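Pectinesterase inhibitor (Actinidia chinensis, PDB 1XG2) inhibits pectin methylesterase by forming a protein-protein complex with it and may take part in the regulation of fruit ripening. Local coordinates at residues E8-C19 and D138-L149; N78-A89 and Y104-C115. All coordinates share one frame; numbering follows the deposited sequence. Where two conformers were deposited one is given.

Contact 1: residues E8-C19 and D138-L149; sequences EICPKTRNPSLC and DLCDIVLVISNL
Asp-138 meets the turn that joins the two short N-terminal helices with both of its carboxylate oxygens. OD1 accepts from Asn-15 ND2 at 3.1 Å; the bond is nearly straight (168°) and lies in the amide plane, but reaches the oxygen from above the carboxylate plane. OD2 faces the edge of the Arg-14 guanidinium and makes a long salt bridge to NE (3.5 Å), with water 1 between the same two groups. Asn-15 does double duty, because its OD1 caps the helix that follows by accepting from Leu-18 N. One helical turn on, Asp-141 OD2 takes the backbone N-H of Arg-14 (2.8 Å), so a second carboxylate pins the turn.

Toward Leu-149 the contact is mainly apolar. Leu-149 lays CD1 against Ile-9 CG1 (3.7 Å), and Ile-9 enters as a knob among Ile-142, Val-145, Ile-146 and Leu-149. With its CG1 anti to the carbonyl carbon (chi1 -64°), Ile-9 sends CD1 to Ile-146 CG1 while CG2 faces Ile-142 and Val-145. Ile-142 also packs against Cys-19, the nearer half of the Cys-10–Cys-19 disulfide, with CG1 3.9 Å from Cys-19 SG. The arrangement is that of the disulfide-closed N-terminal helical hairpin of the PMEI family, laid against the last helix of the four-helix bundle.

Contact 2: residues N78-A89 and Y104-C115; sequences NYADAIDSLGQA and YASAAFDGAGTC
Tyr-104 sets its CB and ring beside the helix of Ser-85 and Gln-88, at one end of an antiparallel helix pair in the four-helix bundle, whose axes approach to 8.0 Å at 164°. Ser-85 O lies at the edge of the ring, 3.7 Å from CD2, and Gln-88 CB rests near CD2 and CE2. The phenol OH bonds to Asp-118 of the pectinesterase chain. Next, Ala-107 CB comes near Ser-85 OG, and Ala-108 fits its methyl against Leu-86 CG (3.7 Å) and Ala-82 CB. The CA atoms of Ala-82 and Ala-108 are just 4.0 Å apart, a separation that small residues permit. Gly-111 continues this close approach: a beta carbon on it would fall 2.9 Å from Asn-78 O. At Ala-112 the methyl touches Tyr-79 OH, which is hydrogen-bonded to Asp-133 of helix 127-149. The side chains of Thr-114 and Asn-78 cross at about a right angle, with Thr-114 CB 3.2 Å from Asn-78 OD1 and the CG2 methyl also against the amide, while Asn-78 ND2 bonds back to Thr-74 O. Replacing Asn-78 with an alanine would probably leave Thr-74 O without this side-chain donor and open a gap beside the Thr-114 methyl. Thr-114 OG1, anti to its own carbonyl carbon (chi1 -62°), turns back along its helix to give a 2.6 Å hydrogen bond to Asp-110 O. Cys-115, disulfide-bonded to Cys-75, brings CB to the Tyr-79 ring edge, near the ring plane and 4.3 Å from Tyr-79 CE1.

Overall arrangement
Contact 2 lies within the chain loop closed by contact 1, and their centres are about 16 Å apart. They meet where the successive helices 98-118 and 127-149 pack: Leu-144 CD2 lies 3.3 Å from Ser-106 OG, and Val-143 CG1 is 3.7 Å from Ala-105 CB. Contact 2 is buried, with its centre about 7 Å from that of the chain, whereas contact 1, at about 11 Å, fastens the N-terminal hairpin to the bundle. Both border the bound pectinesterase. From 104-115, Asp-110 bonds to Asn-158 and Gln-191 of that chain, and Thr-114 to its His-137; from 138-149, Asn-148 bonds to its Asn-190.

Contact 1: residues E8-C19 and D138-L149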
loop_
_atom_site.group_PDB
_atom_site.type_symbol
_atom_site.label_atom_id
_atom_site.label_comp_id
_atom_site.label_asym_id
_atom_site.label_seq_id
_atom_site.Cartn_x
_atom_site.Cartn_y
_atom_site.Cartn_z
ATOM N N GLU B 8 -18.674 22.973 6.241
ATOM C CA GLU B 8 -18.727 21.609 5.714
ATOM C C GLU B 8 -17.407 20.866 5.765
ATOM O O GLU B 8 -17.387 19.635 5.689
ATOM C CB GLU B 8 -19.192 21.629 4.262
ATOM C CG GLU B 8 -20.580 22.204 4.073
ATOM C CD GLU B 8 -21.041 22.054 2.637
ATOM O OE1 GLU B 8 -21.515 23.040 2.064
ATOM O OE2 GLU B 8 -20.898 20.942 2.097
ATOM N N ILE B 9 -16.305 21.606 5.847
ATOM C CA ILE B 9 -14.975 21.010 5.781
ATOM C C ILE B 9 -14.446 20.693 7.165
ATOM O O ILE B 9 -14.202 19.539 7.492
ATOM C CB ILE B 9 -13.999 21.947 5.035
ATOM C CG1 ILE B 9 -14.433 22.122 3.579
ATOM C CG2 ILE B 9 -12.593 21.370 5.048
ATOM C CD1 ILE B 9 -13.752 23.308 2.887
ATOM N N CYS B 10 -14.279 21.725 7.987
ATOM C CA CYS B 10 -13.569 21.559 9.247
ATOM C C CYS B 10 -14.160 20.496 10.190
ATOM O O CYS B 10 -13.406 19.689 10.717
ATOM C CB CYS B 10 -13.355 22.917 9.930
ATOM S SG CYS B 10 -12.163 23.858 8.954
ATOM N N PRO B 11 -15.474 20.461 10.397
ATOM C CA PRO B 11 -16.078 19.408 11.247
ATOM C C PRO B 11 -15.832 17.954 10.809
ATOM O O PRO B 11 -15.899 17.062 11.651
ATOM C CB PRO B 11 -17.576 19.714 11.196
ATOM C CG PRO B 11 -17.667 21.131 10.784
ATOM C CD PRO B 11 -16.477 21.421 9.904
ATOM N N LYS B 12 -15.555 17.732 9.526
ATOM C CA LYS B 12 -15.264 16.394 9.000
ATOM C C LYS B 12 -13.792 15.994 9.113
ATOM O O LYS B 12 -13.449 14.850 8.814
ATOM C CB LYS B 12 -15.694 16.299 7.529
ATOM C CG LYS B 12 -17.192 16.218 7.303
ATOM C CD LYS B 12 -17.521 16.302 5.805
ATOM C CE LYS B 12 -19.009 16.503 5.554
ATOM N NZ LYS B 12 -19.464 17.908 5.797
ATOM N N THR B 13 -12.911 16.920 9.487
ATOM C CA THR B 13 -11.502 16.591 9.631
ATOM C C THR B 13 -11.222 16.066 11.028
ATOM O O THR B 13 -12.003 16.264 11.955
ATOM C CB THR B 13 -10.564 17.830 9.385
ATOM O OG1 THR B 13 -10.752 18.814 10.417
ATOM C CG2 THR B 13 -10.892 18.549 8.088
ATOM N N ARG B 14 -10.066 15.447 11.187
ATOM C CA ARG B 14 -9.685 14.902 12.477
ATOM C C ARG B 14 -9.203 15.968 13.462
ATOM O O ARG B 14 -9.152 15.716 14.668
ATOM C CB ARG B 14 -8.650 13.790 12.300
ATOM C CG ARG B 14 -7.370 14.231 11.702
ATOM C CD ARG B 14 -6.627 13.118 10.975
ATOM N NE ARG B 14 -5.701 12.416 11.860
ATOM C CZ ARG B 14 -5.680 11.103 12.065
ATOM N NH1 ARG B 14 -6.571 10.292 11.517
ATOM N NH2 ARG B 14 -4.766 10.589 12.855
ATOM N N ASN B 15 -8.867 17.157 12.966
ATOM C CA ASN B 15 -8.512 18.278 13.834
ATOM C C ASN B 15 -9.217 19.550 13.338
ATOM O O ASN B 15 -8.626 20.361 12.621
ATOM C CB ASN B 15 -6.988 18.478 13.870
ATOM C CG ASN B 15 -6.552 19.452 14.936
ATOM O OD1 ASN B 15 -7.362 20.238 15.443
ATOM N ND2 ASN B 15 -5.260 19.415 15.287
ATOM N N PRO B 16 -10.493 19.706 13.683
ATOM C CA PRO B 16 -11.251 20.896 13.271
ATOM C C PRO B 16 -10.639 22.225 13.710
ATOM O O PRO B 16 -10.785 23.212 13.007
ATOM C CB PRO B 16 -12.626 20.680 13.937
ATOM C CG PRO B 16 -12.732 19.214 14.088
ATOM C CD PRO B 16 -11.337 18.750 14.432
ATOM N N SER B 17 -9.992 22.272 14.866
ATOM C CA SER B 17 -9.391 23.518 15.325
ATOM C C SER B 17 -8.270 23.944 14.387
ATOM O O SER B 17 -8.165 25.111 14.024
ATOM C CB SER B 17 -8.852 23.374 16.745
ATOM O OG SER B 17 -9.926 23.134 17.630
ATOM N N LEU B 18 -7.435 22.985 13.997
ATOM C CA LEU B 18 -6.320 23.260 13.107
ATOM C C LEU B 18 -6.822 23.625 11.719
ATOM O O LEU B 18 -6.324 24.559 11.105
ATOM C CB LEU B 18 -5.368 22.072 13.024
ATOM C CG LEU B 18 -4.169 22.322 12.102
ATOM C CD1 LEU B 18 -3.335 23.543 12.535
ATOM C CD2 LEU B 18 -3.292 21.063 12.028
ATOM N N CYS B 19 -7.815 22.891 11.242
ATOM C CA CYS B 19 -8.452 23.198 9.974
ATOM C C CYS B 19 -8.922 24.652 9.917
ATOM O O CYS B 19 -8.613 25.364 8.964
ATOM C CB CYS B 19 -9.624 22.239 9.735
ATOM S SG CYS B 19 -10.587 22.574 8.242
ATOM N N ASP B 138 -3.129 15.876 9.891
ATOM C CA ASP B 138 -4.271 16.783 10.070
ATOM C C ASP B 138 -4.468 17.668 8.834
ATOM O O ASP B 138 -5.599 17.911 8.391
ATOM C CB ASP B 138 -4.088 17.633 11.337
ATOM C CG ASP B 138 -4.116 16.804 12.615
ATOM O OD1 ASP B 138 -3.697 17.299 13.701
ATOM O OD2 ASP B 138 -4.544 15.638 12.639
ATOM N N LEU B 139 -3.365 18.153 8.274
ATOM C CA LEU B 139 -3.417 19.039 7.127
ATOM C C LEU B 139 -3.855 18.304 5.875
ATOM O O LEU B 139 -4.632 18.838 5.084
ATOM C CB LEU B 139 -2.055 19.690 6.885
ATOM C CG LEU B 139 -1.673 20.681 7.985
ATOM C CD1 LEU B 139 -0.283 21.264 7.744
ATOM C CD2 LEU B 139 -2.729 21.761 8.121
ATOM N N CYS B 140 -3.347 17.086 5.705
ATOM C CA CYS B 140 -3.706 16.262 4.547
ATOM C C CYS B 140 -5.177 15.866 4.624
ATOM O O CYS B 140 -5.851 15.702 3.601
ATOM C CB CYS B 140 -2.825 15.029 4.469
ATOM S SG CYS B 140 -1.155 15.325 3.831
ATOM N N ASP B 141 -5.685 15.726 5.841
ATOM C CA ASP B 141 -7.090 15.404 6.031
ATOM C C ASP B 141 -8.011 16.532 5.533
ATOM O O ASP B 141 -9.099 16.263 5.034
ATOM C CB ASP B 141 -7.366 15.083 7.488
ATOM C CG ASP B 141 -8.608 14.261 7.667
ATOM O OD1 ASP B 141 -8.875 13.355 6.842
ATOM O OD2 ASP B 141 -9.367 14.429 8.621
ATOM N N ILE B 142 -7.574 17.785 5.636
ATOM C CA ILE B 142 -8.337 18.890 5.063
ATOM C C ILE B 142 -8.468 18.661 3.554
ATOM O O ILE B 142 -9.534 18.809 2.976
ATOM C CB ILE B 142 -7.695 20.276 5.353
ATOM C CG1 ILE B 142 -7.548 20.532 6.854
ATOM C CG2 ILE B 142 -8.581 21.381 4.808
ATOM C CD1 ILE B 142 -6.621 21.681 7.179
ATOM N N VAL B 143 -7.366 18.284 2.925
ATOM C CA VAL B 143 -7.366 18.038 1.497
ATOM C C VAL B 143 -8.276 16.876 1.153
ATOM O O VAL B 143 -9.027 16.950 0.197
ATOM C CB VAL B 143 -5.949 17.741 0.966
ATOM C CG1 VAL B 143 -5.992 17.473 -0.531
ATOM C CG2 VAL B 143 -5.019 18.895 1.275
ATOM N N LEU B 144 -8.217 15.811 1.940
ATOM C CA LEU B 144 -9.057 14.641 1.695
ATOM C C LEU B 144 -10.542 15.002 1.787
ATOM O O LEU B 144 -11.339 14.581 0.959
ATOM C CB LEU B 144 -8.721 13.519 2.687
ATOM C CG LEU B 144 -7.349 12.871 2.506
ATOM C CD1 LEU B 144 -6.973 11.999 3.697
ATOM C CD2 LEU B 144 -7.333 12.019 1.224
ATOM N N VAL B 145 -10.912 15.800 2.788
ATOM C CA VAL B 145 -12.313 16.165 2.978
ATOM C C VAL B 145 -12.800 16.979 1.773
ATOM O O VAL B 145 -13.886 16.745 1.233
ATOM C CB VAL B 145 -12.517 16.934 4.292
ATOM C CG1 VAL B 145 -13.911 17.614 4.328
ATOM C CG2 VAL B 145 -12.367 15.997 5.462
ATOM N N ILE B 146 -11.978 17.906 1.322
ATOM C CA ILE B 146 -12.351 18.736 0.199
ATOM C C ILE B 146 -12.478 17.850 -1.053
ATOM O O ILE B 146 -13.429 18.001 -1.824
ATOM C CB ILE B 146 -11.334 19.883 0.030
ATOM C CG1 ILE B 146 -11.475 20.894 1.176
ATOM C CG2 ILE B 146 -11.534 20.611 -1.280
ATOM C CD1 ILE B 146 -10.389 21.944 1.187
ATOM N N SER B 147 -11.562 16.897 -1.227
ATOM C CA SER B 147 -11.625 15.995 -2.395
ATOM C C SER B 147 -12.940 15.197 -2.432
ATOM O O SER B 147 -13.424 14.847 -3.521
ATOM C CB SER B 147 -10.420 15.035 -2.455
ATOM O OG SER B 147 -10.555 13.945 -1.536
ATOM N N ASN B 148 -13.512 14.898 -1.268
ATOM C CA ASN B 148 -14.772 14.158 -1.221
ATOM C C ASN B 148 -16.001 15.057 -1.385
ATOM O O ASN B 148 -17.040 14.584 -1.808
ATOM C CB ASN B 148 -14.897 13.321 0.058
ATOM C CG ASN B 148 -13.798 12.262 0.185
ATOM O OD1 ASN B 148 -13.250 11.789 -0.821
ATOM N ND2 ASN B 148 -13.470 11.898 1.408
ATOM N N LEU B 149 -15.879 16.335 -1.048
ATOM C CA LEU B 149 -16.968 17.295 -1.245
ATOM C C LEU B 149 -17.088 17.760 -2.705
ATOM O O LEU B 149 -18.174 18.141 -3.145
ATOM C CB LEU B 149 -16.782 18.523 -0.357
ATOM C CG LEU B 149 -16.902 18.323 1.148
ATOM C CD1 LEU B 149 -16.485 19.609 1.847
ATOM C CD2 LEU B 149 -18.318 17.915 1.532
HETATM O O HOH W 1 -3.355 13.177 13.144
HETATM O O HOH W 2 -7.568 18.243 10.440
#

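Contact 2: residues N78-A89 and Y104-C115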
loop_
_atom_site.group_PDB
_atom_site.type_symbol
_atom_site.label_atom_id
_atom_site.label_comp_id
_atom_site.label_asym_id
_atom_site.label_seq_id
_atom_site.Cartn_x
_atom_site.Cartn_y
_atom_site.Cartn_z
ATOM N N ASN B 78 9.799 8.740 3.202
ATOM C CA ASN B 78 8.354 8.917 3.221
ATOM C C ASN B 78 7.929 10.357 3.033
ATOM O O ASN B 78 6.979 10.630 2.299
ATOM C CB ASN B 78 7.764 8.359 4.511
ATOM C CG ASN B 78 7.532 6.869 4.430
ATOM O OD1 ASN B 78 6.481 6.410 3.965
ATOM N ND2 ASN B 78 8.498 6.102 4.888
ATOM N N TYR B 79 8.647 11.290 3.658
ATOM C CA TYR B 79 8.317 12.692 3.481
ATOM C C TYR B 79 8.641 13.148 2.056
ATOM O O TYR B 79 7.927 13.969 1.505
ATOM C CB TYR B 79 8.986 13.574 4.549
ATOM C CG TYR B 79 8.112 13.723 5.763
ATOM C CD1 TYR B 79 8.056 12.724 6.734
ATOM C CD2 TYR B 79 7.290 14.833 5.912
ATOM C CE1 TYR B 79 7.221 12.850 7.854
ATOM C CE2 TYR B 79 6.466 14.982 7.030
ATOM C CZ TYR B 79 6.433 13.984 7.988
ATOM O OH TYR B 79 5.612 14.134 9.085
ATOM N N ALA B 80 9.699 12.597 1.468
ATOM C CA ALA B 80 10.072 12.947 0.110
ATOM C C ALA B 80 8.953 12.523 -0.839
ATOM O O ALA B 80 8.560 13.285 -1.716
ATOM C CB ALA B 80 11.415 12.304 -0.277
ATOM N N ASP B 81 8.423 11.327 -0.629
ATOM C CA ASP B 81 7.316 10.822 -1.429
ATOM C C ASP B 81 6.048 11.654 -1.188
ATOM O O ASP B 81 5.341 11.988 -2.138
ATOM C CB ASP B 81 7.063 9.340 -1.121
ATOM C CG ASP B 81 8.161 8.428 -1.671
ATOM O OD1 ASP B 81 8.934 8.883 -2.547
ATOM O OD2 ASP B 81 8.330 7.246 -1.278
ATOM N N ALA B 82 5.777 12.002 0.073
ATOM C CA ALA B 82 4.625 12.842 0.414
ATOM C C ALA B 82 4.675 14.194 -0.294
ATOM O O ALA B 82 3.652 14.675 -0.804
ATOM C CB ALA B 82 4.531 13.039 1.916
ATOM N N ILE B 83 5.864 14.808 -0.334
ATOM C CA ILE B 83 6.040 16.098 -1.005
ATOM C C ILE B 83 5.730 15.956 -2.495
ATOM O O ILE B 83 5.006 16.773 -3.071
ATOM C CB ILE B 83 7.473 16.652 -0.781
ATOM C CG1 ILE B 83 7.615 17.109 0.679
ATOM C CG2 ILE B 83 7.791 17.785 -1.782
ATOM C CD1 ILE B 83 9.053 17.196 1.184
ATOM N N ASP B 84 6.250 14.891 -3.093
ATOM C CA ASP B 84 6.011 14.602 -4.499
ATOM C C ASP B 84 4.520 14.395 -4.786
ATOM O O ASP B 84 3.988 14.902 -5.778
ATOM C CB ASP B 84 6.799 13.346 -4.928
ATOM C CG ASP B 84 8.233 13.643 -5.303
ATOM O OD1 ASP B 84 8.599 14.842 -5.438
ATOM O OD2 ASP B 84 9.062 12.713 -5.467
ATOM N N SER B 85 3.850 13.658 -3.912
ATOM C CA SER B 85 2.449 13.332 -4.099
ATOM C C SER B 85 1.564 14.557 -3.951
ATOM O O SER B 85 0.594 14.707 -4.686
ATOM C CB SER B 85 1.995 12.214 -3.145
ATOM O OG SER B 85 2.521 10.961 -3.566
ATOM N N LEU B 86 1.900 15.443 -3.016
ATOM C CA LEU B 86 1.131 16.667 -2.854
ATOM C C LEU B 86 1.335 17.607 -4.051
ATOM O O LEU B 86 0.405 18.301 -4.474
ATOM C CB LEU B 86 1.493 17.357 -1.544
ATOM C CG LEU B 86 0.970 16.658 -0.281
ATOM C CD1 LEU B 86 1.583 17.240 0.961
ATOM C CD2 LEU B 86 -0.556 16.684 -0.176
ATOM N N GLY B 87 2.542 17.618 -4.609
ATOM C CA GLY B 87 2.816 18.371 -5.825
ATOM C C GLY B 87 1.900 17.958 -6.956
ATOM O O GLY B 87 1.357 18.812 -7.657
ATOM N N GLN B 88 1.707 16.647 -7.116
ATOM C CA GLN B 88 0.850 16.110 -8.159
ATOM C C GLN B 88 -0.619 16.325 -7.850
ATOM O O GLN B 88 -1.423 16.489 -8.753
ATOM C CB GLN B 88 1.110 14.615 -8.348
ATOM C CG GLN B 88 2.444 14.337 -9.022
ATOM C CD GLN B 88 2.351 13.216 -10.024
ATOM O OE1 GLN B 88 3.013 12.190 -9.860
ATOM N NE2 GLN B 88 1.522 13.402 -11.074
ATOM N N ALA B 89 -0.958 16.330 -6.563
ATOM C CA ALA B 89 -2.315 16.622 -6.118
ATOM C C ALA B 89 -2.815 17.957 -6.672
ATOM O O ALA B 89 -3.970 18.069 -7.061
ATOM C CB ALA B 89 -2.386 16.625 -4.587
ATOM N N TYR B 104 -3.701 10.601 -3.930
ATOM C CA TYR B 104 -2.397 11.205 -3.696
ATOM C C TYR B 104 -2.340 11.898 -2.333
ATOM O O TYR B 104 -1.315 11.815 -1.661
ATOM C CB TYR B 104 -1.990 12.151 -4.820
ATOM C CG TYR B 104 -1.468 11.410 -6.032
ATOM C CD1 TYR B 104 -2.301 10.546 -6.740
ATOM C CD2 TYR B 104 -0.142 11.529 -6.450
ATOM C CE1 TYR B 104 -1.846 9.858 -7.850
ATOM C CE2 TYR B 104 0.325 10.821 -7.594
ATOM C CZ TYR B 104 -0.554 10.000 -8.276
ATOM O OH TYR B 104 -0.152 9.277 -9.383
ATOM N N ALA B 105 -3.429 12.537 -1.913
ATOM C CA ALA B 105 -3.492 13.085 -0.554
ATOM C C ALA B 105 -3.476 11.983 0.501
ATOM O O ALA B 105 -2.881 12.162 1.567
ATOM C CB ALA B 105 -4.705 14.010 -0.366
ATOM N N SER B 106 -4.094 10.838 0.204
ATOM C CA SER B 106 -4.060 9.689 1.100
ATOM C C SER B 106 -2.639 9.155 1.244
ATOM O O SER B 106 -2.216 8.794 2.348
ATOM C CB SER B 106 -4.980 8.562 0.608
ATOM O OG SER B 106 -6.340 8.910 0.728
ATOM N N ALA B 107 -1.894 9.130 0.135
ATOM C CA ALA B 107 -0.513 8.656 0.154
ATOM C C ALA B 107 0.378 9.595 0.963
ATOM O O ALA B 107 1.241 9.144 1.726
ATOM C CB ALA B 107 0.044 8.501 -1.278
ATOM N N ALA B 108 0.161 10.894 0.808
ATOM C CA ALA B 108 0.916 11.903 1.549
ATOM C C ALA B 108 0.677 11.762 3.048
ATOM O O ALA B 108 1.619 11.703 3.821
ATOM C CB ALA B 108 0.522 13.297 1.097
ATOM N N PHE B 109 -0.590 11.704 3.434
ATOM C CA PHE B 109 -0.999 11.416 4.811
ATOM C C PHE B 109 -0.224 10.245 5.381
ATOM O O PHE B 109 0.265 10.296 6.498
ATOM C CB PHE B 109 -2.512 11.121 4.820
ATOM C CG PHE B 109 -3.083 10.817 6.174
ATOM C CD1 PHE B 109 -3.916 11.722 6.799
ATOM C CD2 PHE B 109 -2.813 9.614 6.810
ATOM C CE1 PHE B 109 -4.451 11.445 8.053
ATOM C CE2 PHE B 109 -3.349 9.327 8.055
ATOM C CZ PHE B 109 -4.169 10.245 8.675
ATOM N N ASP B 110 -0.129 9.175 4.605
ATOM C CA ASP B 110 0.512 7.939 5.041
ATOM C C ASP B 110 2.039 8.006 5.115
ATOM O O ASP B 110 2.664 7.126 5.697
ATOM C CB ASP B 110 0.127 6.800 4.099
ATOM C CG ASP B 110 -1.284 6.294 4.331
ATOM O OD1 ASP B 110 -1.917 6.635 5.366
ATOM O OD2 ASP B 110 -1.826 5.508 3.536
ATOM N N GLY B 111 2.652 8.992 4.485
ATOM C CA GLY B 111 4.071 9.235 4.697
ATOM C C GLY B 111 4.359 9.545 6.161
ATOM O O GLY B 111 5.295 9.003 6.759
ATOM N N ALA B 112 3.540 10.413 6.747
ATOM C CA ALA B 112 3.687 10.774 8.159
ATOM C C ALA B 112 3.364 9.573 9.052
ATOM O O ALA B 112 4.039 9.322 10.049
ATOM C CB ALA B 112 2.776 11.940 8.493
ATOM N N GLY B 113 2.341 8.818 8.677
ATOM C CA GLY B 113 1.928 7.651 9.433
ATOM C C GLY B 113 2.943 6.530 9.394
ATOM O O GLY B 113 3.096 5.778 10.362
ATOM N N THR B 114 3.644 6.415 8.275
ATOM C CA THR B 114 4.682 5.406 8.130
ATOM C C THR B 114 5.899 5.782 8.979
ATOM O O THR B 114 6.544 4.922 9.557
ATOM C CB THR B 114 5.074 5.274 6.664
ATOM O OG1 THR B 114 3.928 4.844 5.898
ATOM C CG2 THR B 114 6.104 4.178 6.478
ATOM N N CYS B 115 6.200 7.077 9.052
ATOM C CA CYS B 115 7.226 7.558 9.978
ATOM C C CYS B 115 6.845 7.136 11.394
ATOM O O CYS B 115 7.648 6.512 12.094
ATOM C CB CYS B 115 7.381 9.067 9.871
ATOM S SG CYS B 115 8.680 9.724 10.939
#